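Local coordinates for uncharacterized protein (PDB 3KOP) that is of unknown function but adopts a cyclophilin-like fold and belongs to the DUF3830 family, at residues C35-L40 / A153-G158; I71-P76 / E177-S182; C98-T103 / I126-V131. One frame throughout, in Å; residues are numbered along the deposited sequence.

Contact 1: residues C35-L40 / A153-G158; sequences CKALLL and ATIVEG
Ile155 sits opposite Ala37 in an antiparallel pairing of strands 33-39 and 145-157, and its side chain reaches back over Cys35. With CG1 anti to the carbonyl carbon (chi1 -63°), the ethyl branch runs toward the sulfur. CB lies 4.0 Å from Lys36 O, CG2 lies 3.6 Å from the same oxygen and beside Cys35 CB, CG1 touches both Cys35 SG and the methyl of Ala37, and CD1 ends 3.7 Å from Cys35 SG. Cut back to an alanine, this position would probably leave the Cys35 sulfur without its apolar cover on this side and open a gap beside Ala37. At Lys36 the register slips by one: Val156 N (2.8 Å) and Glu157 N (3.2 Å) both donate to Lys36 O, a classic beta bulge. Lys36 N returns a bond to Glu157 O, while Leu38 and Thr154 exchange two backbone bonds. The Lys36 side chain runs beside that of Glu157, yet its NZ stays 4.2 Å from Glu157 OE2, beyond a salt bridge, and makes a cation-pi contact with Tyr23. The contact is thus apolar and buried around Cys35, Ala37 and Ile155, with a loose, probably attractive charge pairing and Leu38-Val156 packing on the other face.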
ATOM      1  N   CYS F  35     -17.534  -9.457 -26.291  1.00 17.80           N
ATOM      2  CA  CYS F  35     -16.893 -10.624 -25.737  1.00 17.49           C
ATOM      3  C   CYS F  35     -17.932 -11.344 -24.861  1.00 17.36           C
ATOM      4  O   CYS F  35     -18.994 -10.784 -24.562  1.00 17.26           O
ATOM      5  CB  CYS F  35     -15.616 -10.220 -24.969  1.00 17.38           C
ATOM      6  SG  CYS F  35     -15.933  -9.233 -23.530  1.00 18.61           S
ATOM      7  N   LYS F  36     -17.635 -12.573 -24.475  1.00 16.44           N
ATOM      8  CA  LYS F  36     -18.539 -13.364 -23.669  1.00 17.12           C
ATOM      9  C   LYS F  36     -17.859 -13.753 -22.371  1.00 16.06           C
ATOM     10  O   LYS F  36     -16.691 -14.121 -22.371  1.00 15.86           O
ATOM     11  CB  LYS F  36     -18.987 -14.636 -24.400  1.00 17.12           C
ATOM     12  CG  LYS F  36     -20.033 -15.408 -23.641  1.00 21.35           C
ATOM     13  CD  LYS F  36     -20.372 -16.768 -24.252  1.00 25.15           C
ATOM     14  CE  LYS F  36     -21.164 -16.642 -25.476  1.00 27.53           C
ATOM     15  NZ  LYS F  36     -21.847 -17.985 -25.790  1.00 32.34           N
ATOM     16  N   ALA F  37     -18.627 -13.683 -21.286  1.00 15.42           N
ATOM     17  CA  ALA F  37     -18.138 -13.927 -19.951  1.00 15.69           C
ATOM     18  C   ALA F  37     -19.008 -14.945 -19.252  1.00 15.57           C
ATOM     19  O   ALA F  37     -20.230 -14.924 -19.388  1.00 15.15           O
ATOM     20  CB  ALA F  37     -18.097 -12.612 -19.151  1.00 14.35           C
ATOM     21  N   LEU F  38     -18.347 -15.836 -18.521  1.00 15.54           N
ATOM     22  CA  LEU F  38     -18.982 -16.783 -17.659  1.00 15.25           C
ATOM     23  C   LEU F  38     -19.327 -16.100 -16.364  1.00 15.47           C
ATOM     24  O   LEU F  38     -18.487 -15.484 -15.722  1.00 14.76           O
ATOM     25  CB  LEU F  38     -18.044 -17.933 -17.371  1.00 15.46           C
ATOM     26  CG  LEU F  38     -18.452 -18.899 -16.282  1.00 16.70           C
ATOM     27  CD1 LEU F  38     -19.657 -19.774 -16.811  1.00 15.76           C
ATOM     28  CD2 LEU F  38     -17.258 -19.751 -15.867  1.00 17.34           C
ATOM     29  N   LEU F  39     -20.571 -16.276 -15.946  1.00 14.67           N
ATOM     30  CA  LEU F  39     -21.030 -15.711 -14.711  1.00 15.53           C
ATOM     31  C   LEU F  39     -20.617 -16.621 -13.556  1.00 15.08           C
ATOM     32  O   LEU F  39     -20.812 -17.814 -13.635  1.00 15.11           O
ATOM     33  CB  LEU F  39     -22.536 -15.594 -14.803  1.00 15.72           C
ATOM     34  CG  LEU F  39     -23.182 -14.316 -14.437  1.00 18.31           C
ATOM     35  CD1 LEU F  39     -22.509 -13.111 -15.099  1.00 16.61           C
ATOM     36  CD2 LEU F  39     -24.687 -14.398 -14.822  1.00 17.54           C
ATOM     37  N   LEU F  40     -20.044 -16.050 -12.492  1.00 15.08           N
ATOM     38  CA  LEU F  40     -19.426 -16.836 -11.428  1.00 14.94           C
ATOM     39  C   LEU F  40     -20.452 -17.152 -10.324  1.00 15.40           C
ATOM     40  O   LEU F  40     -20.371 -16.653  -9.189  1.00 14.29           O
ATOM     41  CB  LEU F  40     -18.184 -16.132 -10.873  1.00 14.63           C
ATOM     42  CG  LEU F  40     -17.030 -15.917 -11.867  1.00 14.67           C
ATOM     43  CD1 LEU F  40     -15.941 -15.110 -11.151  1.00 12.26           C
ATOM     44  CD2 LEU F  40     -16.464 -17.247 -12.504  1.00 13.81           C
ATOM     45  N   ALA F 153     -17.729 -12.262 -12.959  1.00 13.46           N
ATOM     46  CA  ALA F 153     -17.671 -12.927 -14.233  1.00 13.78           C
ATOM     47  C   ALA F 153     -16.258 -12.936 -14.767  1.00 14.11           C
ATOM     48  O   ALA F 153     -15.390 -12.130 -14.333  1.00 14.77           O
ATOM     49  CB  ALA F 153     -18.615 -12.299 -15.227  1.00 13.36           C
ATOM     50  N   THR F 154     -16.017 -13.874 -15.668  1.00 14.09           N
ATOM     51  CA  THR F 154     -14.720 -13.975 -16.300  0.50 14.50           C
ATOM     52  C   THR F 154     -14.875 -14.183 -17.791  1.00 14.85           C
ATOM     53  O   THR F 154     -15.647 -15.038 -18.260  1.00 14.63           O
ATOM     54  CB  THR F 154     -13.866 -15.074 -15.666  0.50 14.65           C
ATOM     55  OG1 THR F 154     -12.504 -14.865 -16.047  0.50 14.68           O
ATOM     56  CG2 THR F 154     -14.335 -16.476 -16.095  0.50 14.85           C
ATOM     57  N   ILE F 155     -14.174 -13.342 -18.550  1.00 15.37           N
ATOM     58  CA  ILE F 155     -14.266 -13.362 -20.017  1.00 15.47           C
ATOM     59  C   ILE F 155     -13.666 -14.658 -20.548  1.00 16.65           C
ATOM     60  O   ILE F 155     -12.501 -14.968 -20.293  1.00 17.00           O
ATOM     61  CB  ILE F 155     -13.650 -12.091 -20.646  1.00 15.66           C
ATOM     62  CG1 ILE F 155     -14.446 -10.853 -20.182  1.00 15.49           C
ATOM     63  CG2 ILE F 155     -13.676 -12.168 -22.192  1.00 15.07           C
ATOM     64  CD1 ILE F 155     -13.788  -9.534 -20.514  1.00 14.67           C
ATOM     65  N   VAL F 156     -14.474 -15.423 -21.288  1.00 16.71           N
ATOM     66  CA  VAL F 156     -14.039 -16.685 -21.865  1.00 16.94           C
ATOM     67  C   VAL F 156     -13.930 -16.677 -23.398  1.00 18.03           C
ATOM     68  O   VAL F 156     -13.331 -17.568 -23.973  1.00 18.24           O
ATOM     69  CB  VAL F 156     -14.957 -17.876 -21.412  1.00 16.93           C
ATOM     70  CG1 VAL F 156     -14.806 -18.126 -19.915  1.00 17.47           C
ATOM     71  CG2 VAL F 156     -16.420 -17.632 -21.788  1.00 16.64           C
ATOM     72  N   GLU F 157     -14.500 -15.680 -24.066  1.00 18.81           N
ATOM     73  CA  GLU F 157     -14.347 -15.534 -25.492  1.00 19.31           C
ATOM     74  C   GLU F 157     -14.205 -14.079 -25.834  1.00 18.52           C
ATOM     75  O   GLU F 157     -14.944 -13.238 -25.306  1.00 18.31           O
ATOM     76  CB  GLU F 157     -15.591 -16.001 -26.241  1.00 20.52           C
ATOM     77  CG  GLU F 157     -15.908 -17.440 -26.207  1.00 25.61           C
ATOM     78  CD  GLU F 157     -17.196 -17.730 -26.987  1.00 29.97           C
ATOM     79  OE1 GLU F 157     -17.578 -16.916 -27.861  1.00 32.94           O
ATOM     80  OE2 GLU F 157     -17.822 -18.774 -26.710  1.00 37.48           O
ATOM     81  N   GLY F 158     -13.304 -13.789 -26.764  1.00 17.92           N
ATOM     82  CA  GLY F 158     -13.150 -12.450 -27.301  1.00 17.87           C
ATOM     83  C   GLY F 158     -12.312 -11.493 -26.472  1.00 17.65           C
ATOM     84  O   GLY F 158     -12.357 -10.299 -26.701  1.00 17.82           O
TER

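Contact 2: residues I71-P76 / E177-S182; sequences IYNLVP and ETLTFS
This is a buried contact in the core of the cyclophilin-like fold, where the curled antiparallel sheet brings strands 70-76 and 178-183 face to face without pairing them. Their local axes cross at 77° and approach to 7.4 Å, so side chains fill the space between. Strand 57-63 pairs with both and carries the sheet round from one to the other. Ile71, Leu179 and Asn73 do most of the touching. Ile71 CD1 meets Leu179 CD1 at 4.0 Å, the two branched chains meeting at a slant. The other methyl of Leu179, CD2, rests on the peptide between Tyr72 and Asn73, placed there by a side chain that leaves with CG anti to the backbone N (chi1 179°). Ile26 and Val61 also touch Leu179, continuing the apolar interior. On the far side of strand 70-76, Tyr72 turns away and packs on Trp170 of a second subunit. The buried polar group is the amide of Asn73, which runs antiparallel to the Phe181 side chain, its plane 64° from the ring. Asn73 ND2 lies at the ring edge, 3.6 Å from Phe181 CE1, and donates to Leu179 O at 2.9 Å; the acceptor is close to the amide plane, but the nitrogen stands above the carbonyl plane of Leu179.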
ATOM      1  N   ILE F  71     -12.055  -0.637 -18.397  1.00 13.04           N
ATOM      2  CA  ILE F  71     -13.157   0.205 -18.882  1.00 12.88           C
ATOM      3  C   ILE F  71     -14.367  -0.105 -18.007  1.00 13.88           C
ATOM      4  O   ILE F  71     -14.428  -1.148 -17.379  1.00 13.42           O
ATOM      5  CB  ILE F  71     -13.499   0.026 -20.396  1.00 12.88           C
ATOM      6  CG1 ILE F  71     -13.857  -1.430 -20.739  1.00 12.97           C
ATOM      7  CG2 ILE F  71     -12.371   0.567 -21.255  1.00 12.56           C
ATOM      8  CD1 ILE F  71     -14.721  -1.621 -22.044  1.00 12.34           C
ATOM      9  N   TYR F  72     -15.322   0.822 -17.949  1.00 13.29           N
ATOM     10  CA  TYR F  72     -16.482   0.610 -17.097  1.00 13.81           C
ATOM     11  C   TYR F  72     -17.646   1.511 -17.520  1.00 13.78           C
ATOM     12  O   TYR F  72     -17.466   2.430 -18.327  1.00 14.22           O
ATOM     13  CB  TYR F  72     -16.120   0.858 -15.642  1.00 13.29           C
ATOM     14  CG  TYR F  72     -15.733   2.272 -15.346  1.00 13.87           C
ATOM     15  CD1 TYR F  72     -14.431   2.726 -15.581  1.00 14.05           C
ATOM     16  CD2 TYR F  72     -16.690   3.198 -14.868  1.00 15.10           C
ATOM     17  CE1 TYR F  72     -14.075   4.031 -15.314  1.00 13.85           C
ATOM     18  CE2 TYR F  72     -16.330   4.522 -14.598  1.00 14.77           C
ATOM     19  CZ  TYR F  72     -15.025   4.925 -14.833  1.00 15.17           C
ATOM     20  OH  TYR F  72     -14.631   6.207 -14.590  1.00 15.74           O
ATOM     21  N   ASN F  73     -18.833   1.205 -17.012  1.00 14.30           N
ATOM     22  CA  ASN F  73     -19.954   2.105 -17.112  1.00 14.62           C
ATOM     23  C   ASN F  73     -20.482   2.332 -15.707  1.00 14.58           C
ATOM     24  O   ASN F  73     -20.040   1.674 -14.748  1.00 14.67           O
ATOM     25  CB  ASN F  73     -21.018   1.597 -18.121  1.00 14.56           C
ATOM     26  CG  ASN F  73     -21.797   0.358 -17.656  1.00 15.88           C
ATOM     27  OD1 ASN F  73     -21.778  -0.005 -16.489  1.00 16.30           O
ATOM     28  ND2 ASN F  73     -22.489  -0.301 -18.600  1.00 16.39           N
ATOM     29  N   LEU F  74     -21.407   3.283 -15.596  1.00 15.16           N
ATOM     30  CA  LEU F  74     -22.036   3.634 -14.330  1.00 14.79           C
ATOM     31  C   LEU F  74     -23.549   3.665 -14.555  1.00 15.32           C
ATOM     32  O   LEU F  74     -24.025   4.350 -15.449  1.00 15.27           O
ATOM     33  CB  LEU F  74     -21.560   5.005 -13.863  1.00 15.11           C
ATOM     34  CG  LEU F  74     -20.068   5.224 -13.598  1.00 15.32           C
ATOM     35  CD1 LEU F  74     -19.797   6.693 -13.280  1.00 15.22           C
ATOM     36  CD2 LEU F  74     -19.552   4.301 -12.484  1.00 13.71           C
ATOM     37  N   VAL F  75     -24.291   2.921 -13.750  1.00 15.24           N
ATOM     38  CA  VAL F  75     -25.736   2.847 -13.881  1.00 15.47           C
ATOM     39  C   VAL F  75     -26.393   3.028 -12.503  1.00 16.07           C
ATOM     40  O   VAL F  75     -25.769   2.728 -11.472  1.00 16.27           O
ATOM     41  CB  VAL F  75     -26.172   1.498 -14.501  1.00 15.28           C
ATOM     42  CG1 VAL F  75     -25.548   1.316 -15.942  1.00 14.93           C
ATOM     43  CG2 VAL F  75     -25.854   0.319 -13.573  1.00 13.93           C
ATOM     44  N   PRO F  76     -27.646   3.503 -12.479  1.00 16.36           N
ATOM     45  CA  PRO F  76     -28.362   3.523 -11.214  1.00 16.72           C
ATOM     46  C   PRO F  76     -28.468   2.113 -10.628  1.00 16.58           C
ATOM     47  O   PRO F  76     -28.557   1.128 -11.384  1.00 15.74           O
ATOM     48  CB  PRO F  76     -29.757   4.054 -11.596  1.00 17.24           C
ATOM     49  CG  PRO F  76     -29.610   4.633 -12.958  1.00 17.32           C
ATOM     50  CD  PRO F  76     -28.491   3.944 -13.612  1.00 16.51           C
ATOM     51  N   GLU F 177     -19.646   6.174 -27.283  1.00 18.44           N
ATOM     52  CA  GLU F 177     -19.407   4.761 -27.117  1.00 17.65           C
ATOM     53  C   GLU F 177     -20.182   4.340 -25.921  1.00 17.22           C
ATOM     54  O   GLU F 177     -20.204   5.055 -24.915  1.00 17.47           O
ATOM     55  CB  GLU F 177     -17.911   4.450 -26.959  1.00 17.04           C
ATOM     56  CG  GLU F 177     -17.577   2.967 -26.871  1.00 17.17           C
ATOM     57  CD  GLU F 177     -18.109   2.143 -28.043  1.00 18.73           C
ATOM     58  OE1 GLU F 177     -19.309   1.759 -28.014  1.00 18.56           O
ATOM     59  OE2 GLU F 177     -17.318   1.836 -28.971  1.00 18.30           O
ATOM     60  N   THR F 178     -20.826   3.184 -26.041  1.00 17.18           N
ATOM     61  CA  THR F 178     -21.703   2.640 -24.996  1.00 17.11           C
ATOM     62  C   THR F 178     -21.229   1.233 -24.654  1.00 16.57           C
ATOM     63  O   THR F 178     -20.914   0.436 -25.550  1.00 16.48           O
ATOM     64  CB  THR F 178     -23.170   2.591 -25.510  1.00 17.27           C
ATOM     65  OG1 THR F 178     -23.582   3.907 -25.884  1.00 18.91           O
ATOM     66  CG2 THR F 178     -24.117   2.063 -24.467  1.00 17.62           C
ATOM     67  N   LEU F 179     -21.200   0.928 -23.356  1.00 15.94           N
ATOM     68  CA  LEU F 179     -20.867  -0.406 -22.883  1.00 15.60           C
ATOM     69  C   LEU F 179     -22.136  -1.124 -22.385  1.00 15.69           C
ATOM     70  O   LEU F 179     -22.820  -0.674 -21.443  1.00 15.21           O
ATOM     71  CB  LEU F 179     -19.838  -0.313 -21.748  1.00 15.23           C
ATOM     72  CG  LEU F 179     -19.390  -1.618 -21.098  1.00 14.79           C
ATOM     73  CD1 LEU F 179     -18.596  -2.521 -22.073  1.00 13.02           C
ATOM     74  CD2 LEU F 179     -18.583  -1.320 -19.814  1.00 13.46           C
ATOM     75  N   THR F 180     -22.419  -2.265 -22.994  1.00 15.90           N
ATOM     76  CA  THR F 180     -23.666  -2.985 -22.762  1.00 15.99           C
ATOM     77  C   THR F 180     -23.443  -4.393 -22.226  1.00 15.82           C
ATOM     78  O   THR F 180     -22.717  -5.201 -22.823  1.00 16.53           O
ATOM     79  CB  THR F 180     -24.510  -3.036 -24.059  1.00 16.57           C
ATOM     80  OG1 THR F 180     -24.835  -1.698 -24.440  1.00 16.49           O
ATOM     81  CG2 THR F 180     -25.809  -3.831 -23.830  1.00 15.66           C
ATOM     82  N   PHE F 181     -24.055  -4.673 -21.074  1.00 15.35           N
ATOM     83  CA  PHE F 181     -24.104  -6.015 -20.541  1.00 14.86           C
ATOM     84  C   PHE F 181     -25.478  -6.644 -20.829  1.00 15.25           C
ATOM     85  O   PHE F 181     -26.517  -6.068 -20.512  1.00 14.91           O
ATOM     86  CB  PHE F 181     -23.812  -6.007 -19.038  1.00 14.75           C
ATOM     87  CG  PHE F 181     -22.440  -5.429 -18.671  1.00 14.19           C
ATOM     88  CD1 PHE F 181     -22.241  -4.068 -18.626  1.00 14.44           C
ATOM     89  CD2 PHE F 181     -21.383  -6.272 -18.307  1.00 15.59           C
ATOM     90  CE1 PHE F 181     -20.999  -3.538 -18.270  1.00 15.46           C
ATOM     91  CE2 PHE F 181     -20.160  -5.751 -17.943  1.00 13.66           C
ATOM     92  CZ  PHE F 181     -19.971  -4.379 -17.918  1.00 13.80           C
ATOM     93  N   SER F 182     -25.466  -7.851 -21.386  1.00 15.95           N
ATOM     94  CA  SER F 182     -26.712  -8.532 -21.795  1.00 16.21           C
ATOM     95  C   SER F 182     -26.589 -10.030 -21.564  1.00 16.78           C
ATOM     96  O   SER F 182     -25.487 -10.571 -21.479  1.00 16.41           O
ATOM     97  CB  SER F 182     -27.018  -8.253 -23.274  1.00 15.98           C
ATOM     98  OG  SER F 182     -25.979  -8.743 -24.142  1.00 17.03           O
TER

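Contact 3: residues C98-T103 / I126-V131; sequences CYFTFT and IVDLAV
Tyr99 lays one face of its ring against Val127, whose CG1 stands 3.8 Å from the ring centroid in a CH-pi contact, while Val127 CG2 lies 3.5 Å from Tyr99 OH. Leu129 CD2 comes up obliquely to the same ring at Tyr99 CD2. On the opposite face of the sheet, Asp128 runs parallel to Phe100 and Phe102. Its CB approaches the edge of the Phe102 ring, 3.5 Å from CE2, and its carboxylate carbon CG lies 3.7 Å from Phe100 CD1; the carboxylate is turned more than 50° from both rings. Asp128 CG lies anti to the backbone N (chi1 180°), which carries the group along the flank of both aromatic side chains. The edge of the Phe100 ring also faces Ala130, with Phe100 CE1 3.8 Å from Ala130 CB. Six backbone bonds fix this register, two each at the pairs Cys98-Ala130, Phe100-Asp128 and Phe102-Ile126. Farther out, Glu82 OE1 bonds to both Tyr99 OH and Thr101 OG1, and helix 45-54 packs on Tyr99 through Thr47 and Val51. Strands 70-76 and 145-157 continue the sheet beyond the two strands. The arrangement is that of a regular antiparallel pair within the curled sheet of a cyclophilin-like fold.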
ATOM      1  N   CYS F  98     -16.048  -6.871 -12.882  1.00 13.58           N
ATOM      2  CA  CYS F  98     -16.261  -6.443 -11.500  1.00 13.43           C
ATOM      3  C   CYS F  98     -17.508  -5.589 -11.279  1.00 13.48           C
ATOM      4  O   CYS F  98     -17.935  -4.843 -12.165  1.00 14.22           O
ATOM      5  CB  CYS F  98     -15.050  -5.653 -11.032  1.00 13.86           C
ATOM      6  SG  CYS F  98     -13.588  -6.679 -10.753  1.00 14.47           S
ATOM      7  N   TYR F  99     -18.032  -5.671 -10.064  1.00 13.58           N
ATOM      8  CA  TYR F  99     -19.180  -4.901  -9.609  1.00 13.52           C
ATOM      9  C   TYR F  99     -18.748  -4.109  -8.380  1.00 13.63           C
ATOM     10  O   TYR F  99     -18.201  -4.681  -7.424  1.00 13.76           O
ATOM     11  CB  TYR F  99     -20.308  -5.861  -9.260  1.00 13.28           C
ATOM     12  CG  TYR F  99     -21.642  -5.296  -8.770  1.00 13.59           C
ATOM     13  CD1 TYR F  99     -21.750  -4.608  -7.561  1.00 14.11           C
ATOM     14  CD2 TYR F  99     -22.802  -5.555  -9.447  1.00 14.57           C
ATOM     15  CE1 TYR F  99     -22.964  -4.171  -7.105  1.00 14.38           C
ATOM     16  CE2 TYR F  99     -24.022  -5.116  -8.999  1.00 14.18           C
ATOM     17  CZ  TYR F  99     -24.104  -4.406  -7.845  1.00 15.09           C
ATOM     18  OH  TYR F  99     -25.344  -3.991  -7.371  1.00 15.45           O
ATOM     19  N   PHE F 100     -19.015  -2.800  -8.411  1.00 14.26           N
ATOM     20  CA  PHE F 100     -18.803  -1.914  -7.276  1.00 14.67           C
ATOM     21  C   PHE F 100     -20.090  -1.165  -6.973  1.00 16.11           C
ATOM     22  O   PHE F 100     -20.779  -0.672  -7.904  1.00 15.31           O
ATOM     23  CB  PHE F 100     -17.767  -0.821  -7.592  1.00 14.42           C
ATOM     24  CG  PHE F 100     -16.463  -1.327  -8.161  1.00 14.96           C
ATOM     25  CD1 PHE F 100     -16.329  -1.623  -9.531  1.00 14.30           C
ATOM     26  CD2 PHE F 100     -15.340  -1.439  -7.351  1.00 14.04           C
ATOM     27  CE1 PHE F 100     -15.121  -2.041 -10.055  1.00 14.16           C
ATOM     28  CE2 PHE F 100     -14.102  -1.846  -7.895  1.00 13.09           C
ATOM     29  CZ  PHE F 100     -14.006  -2.160  -9.222  1.00 13.70           C
ATOM     30  N   THR F 101     -20.386  -1.038  -5.685  1.00 17.03           N
ATOM     31  CA  THR F 101     -21.469  -0.156  -5.203  1.00 18.63           C
ATOM     32  C   THR F 101     -20.844   1.151  -4.714  1.00 19.96           C
ATOM     33  O   THR F 101     -19.949   1.125  -3.871  1.00 19.10           O
ATOM     34  CB  THR F 101     -22.216  -0.830  -4.045  1.00 18.67           C
ATOM     35  OG1 THR F 101     -22.829  -2.040  -4.524  1.00 18.52           O
ATOM     36  CG2 THR F 101     -23.266   0.089  -3.419  1.00 18.47           C
ATOM     37  N   PHE F 102     -21.285   2.268  -5.283  1.00 21.56           N
ATOM     38  CA  PHE F 102     -20.857   3.598  -4.876  1.00 23.28           C
ATOM     39  C   PHE F 102     -22.075   4.445  -4.503  1.00 25.28           C
ATOM     40  O   PHE F 102     -23.218   4.060  -4.772  1.00 24.28           O
ATOM     41  CB  PHE F 102     -20.134   4.279  -6.041  1.00 23.59           C
ATOM     42  CG  PHE F 102     -18.808   3.684  -6.365  1.00 25.65           C
ATOM     43  CD1 PHE F 102     -17.772   3.699  -5.421  1.00 29.07           C
ATOM     44  CD2 PHE F 102     -18.563   3.133  -7.616  1.00 25.82           C
ATOM     45  CE1 PHE F 102     -16.510   3.142  -5.729  1.00 29.46           C
ATOM     46  CE2 PHE F 102     -17.316   2.595  -7.930  1.00 26.68           C
ATOM     47  CZ  PHE F 102     -16.288   2.591  -6.978  1.00 27.48           C
ATOM     48  N   THR F 103     -21.827   5.608  -3.906  1.00 27.82           N
ATOM     49  CA  THR F 103     -22.870   6.643  -3.760  1.00 30.20           C
ATOM     50  C   THR F 103     -22.528   7.823  -4.672  1.00 32.10           C
ATOM     51  O   THR F 103     -21.446   7.858  -5.262  1.00 32.14           O
ATOM     52  CB  THR F 103     -22.956   7.132  -2.336  1.00 30.42           C
ATOM     53  OG1 THR F 103     -21.770   7.871  -2.039  1.00 31.64           O
ATOM     54  CG2 THR F 103     -23.064   5.941  -1.382  1.00 30.84           C
ATOM     55  N   ILE F 126     -25.130   4.148  -6.946  1.00 19.72           N
ATOM     56  CA  ILE F 126     -24.690   3.926  -8.316  1.00 19.79           C
ATOM     57  C   ILE F 126     -23.896   2.599  -8.402  1.00 18.38           C
ATOM     58  O   ILE F 126     -23.158   2.243  -7.469  1.00 18.28           O
ATOM     59  CB  ILE F 126     -23.789   5.090  -8.780  1.00 20.73           C
ATOM     60  CG1 ILE F 126     -24.489   6.438  -8.552  1.00 22.15           C
ATOM     61  CG2 ILE F 126     -23.319   4.887 -10.228  1.00 21.16           C
ATOM     62  CD1 ILE F 126     -25.922   6.454  -8.897  1.00 24.73           C
ATOM     63  N   VAL F 127     -24.060   1.875  -9.506  1.00 16.96           N
ATOM     64  CA  VAL F 127     -23.278   0.663  -9.745  1.00 16.20           C
ATOM     65  C   VAL F 127     -22.270   0.932 -10.868  1.00 15.77           C
ATOM     66  O   VAL F 127     -22.612   1.531 -11.906  1.00 15.50           O
ATOM     67  CB  VAL F 127     -24.198  -0.544 -10.022  1.00 16.28           C
ATOM     68  CG1 VAL F 127     -23.381  -1.813 -10.421  1.00 15.22           C
ATOM     69  CG2 VAL F 127     -25.060  -0.841  -8.757  1.00 15.05           C
ATOM     70  N   ASP F 128     -21.027   0.538 -10.599  1.00 15.15           N
ATOM     71  CA  ASP F 128     -19.907   0.547 -11.553  1.00 14.54           C
ATOM     72  C   ASP F 128     -19.729  -0.887 -12.004  1.00 14.05           C
ATOM     73  O   ASP F 128     -19.451  -1.755 -11.188  1.00 14.22           O
ATOM     74  CB  ASP F 128     -18.666   1.069 -10.835  1.00 14.74           C
ATOM     75  CG  ASP F 128     -17.433   1.133 -11.686  1.00 16.85           C
ATOM     76  OD1 ASP F 128     -17.215   0.280 -12.597  1.00 15.80           O
ATOM     77  OD2 ASP F 128     -16.605   2.043 -11.389  1.00 17.03           O
ATOM     78  N   LEU F 129     -19.931  -1.131 -13.297  1.00 13.58           N
ATOM     79  CA  LEU F 129     -19.677  -2.418 -13.919  1.00 13.74           C
ATOM     80  C   LEU F 129     -18.438  -2.281 -14.785  1.00 13.78           C
ATOM     81  O   LEU F 129     -18.410  -1.460 -15.709  1.00 14.25           O
ATOM     82  CB  LEU F 129     -20.870  -2.898 -14.750  1.00 14.05           C
ATOM     83  CG  LEU F 129     -22.160  -3.095 -13.939  1.00 14.09           C
ATOM     84  CD1 LEU F 129     -23.422  -3.321 -14.881  1.00 14.34           C
ATOM     85  CD2 LEU F 129     -22.000  -4.214 -12.932  1.00 12.75           C
ATOM     86  N   ALA F 130     -17.420  -3.075 -14.455  1.00 13.51           N
ATOM     87  CA  ALA F 130     -16.075  -2.891 -14.990  1.00 13.43           C
ATOM     88  C   ALA F 130     -15.514  -4.150 -15.620  1.00 13.45           C
ATOM     89  O   ALA F 130     -15.753  -5.266 -15.147  1.00 14.50           O
ATOM     90  CB  ALA F 130     -15.098  -2.357 -13.882  1.00 12.83           C
ATOM     91  N   VAL F 131     -14.734  -3.933 -16.673  1.00 13.26           N
ATOM     92  CA  VAL F 131     -14.035  -4.963 -17.390  1.00 13.51           C
ATOM     93  C   VAL F 131     -12.539  -4.660 -17.314  1.00 13.64           C
ATOM     94  O   VAL F 131     -12.104  -3.562 -17.651  1.00 13.14           O
ATOM     95  CB  VAL F 131     -14.472  -4.985 -18.872  1.00 13.44           C
ATOM     96  CG1 VAL F 131     -13.556  -5.880 -19.722  1.00 13.81           C
ATOM     97  CG2 VAL F 131     -15.916  -5.461 -18.970  1.00 13.68           C
TER

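Overall arrangement
From the N terminus, strand 33-39 opens the loop that contact 1 closes at 153-158, bringing together parts of the chain more than a hundred residues apart. Segment 71-76 lies within that loop, but its partner, 177-182, follows helix 159-172, so contacts 1 and 2 cross along the chain. Contact 3, between 98-103 and 126-131, is the shortest closure and falls inside both larger loops. In space it joins its neighbours: Val127 N and Val131 N probably bond to Val75 O and Ile71 O of contact 2, and Val131 packs on Ile155 of contact 1. Contacts 1 and 2 do not touch directly, yet all three belong to one curled antiparallel sheet.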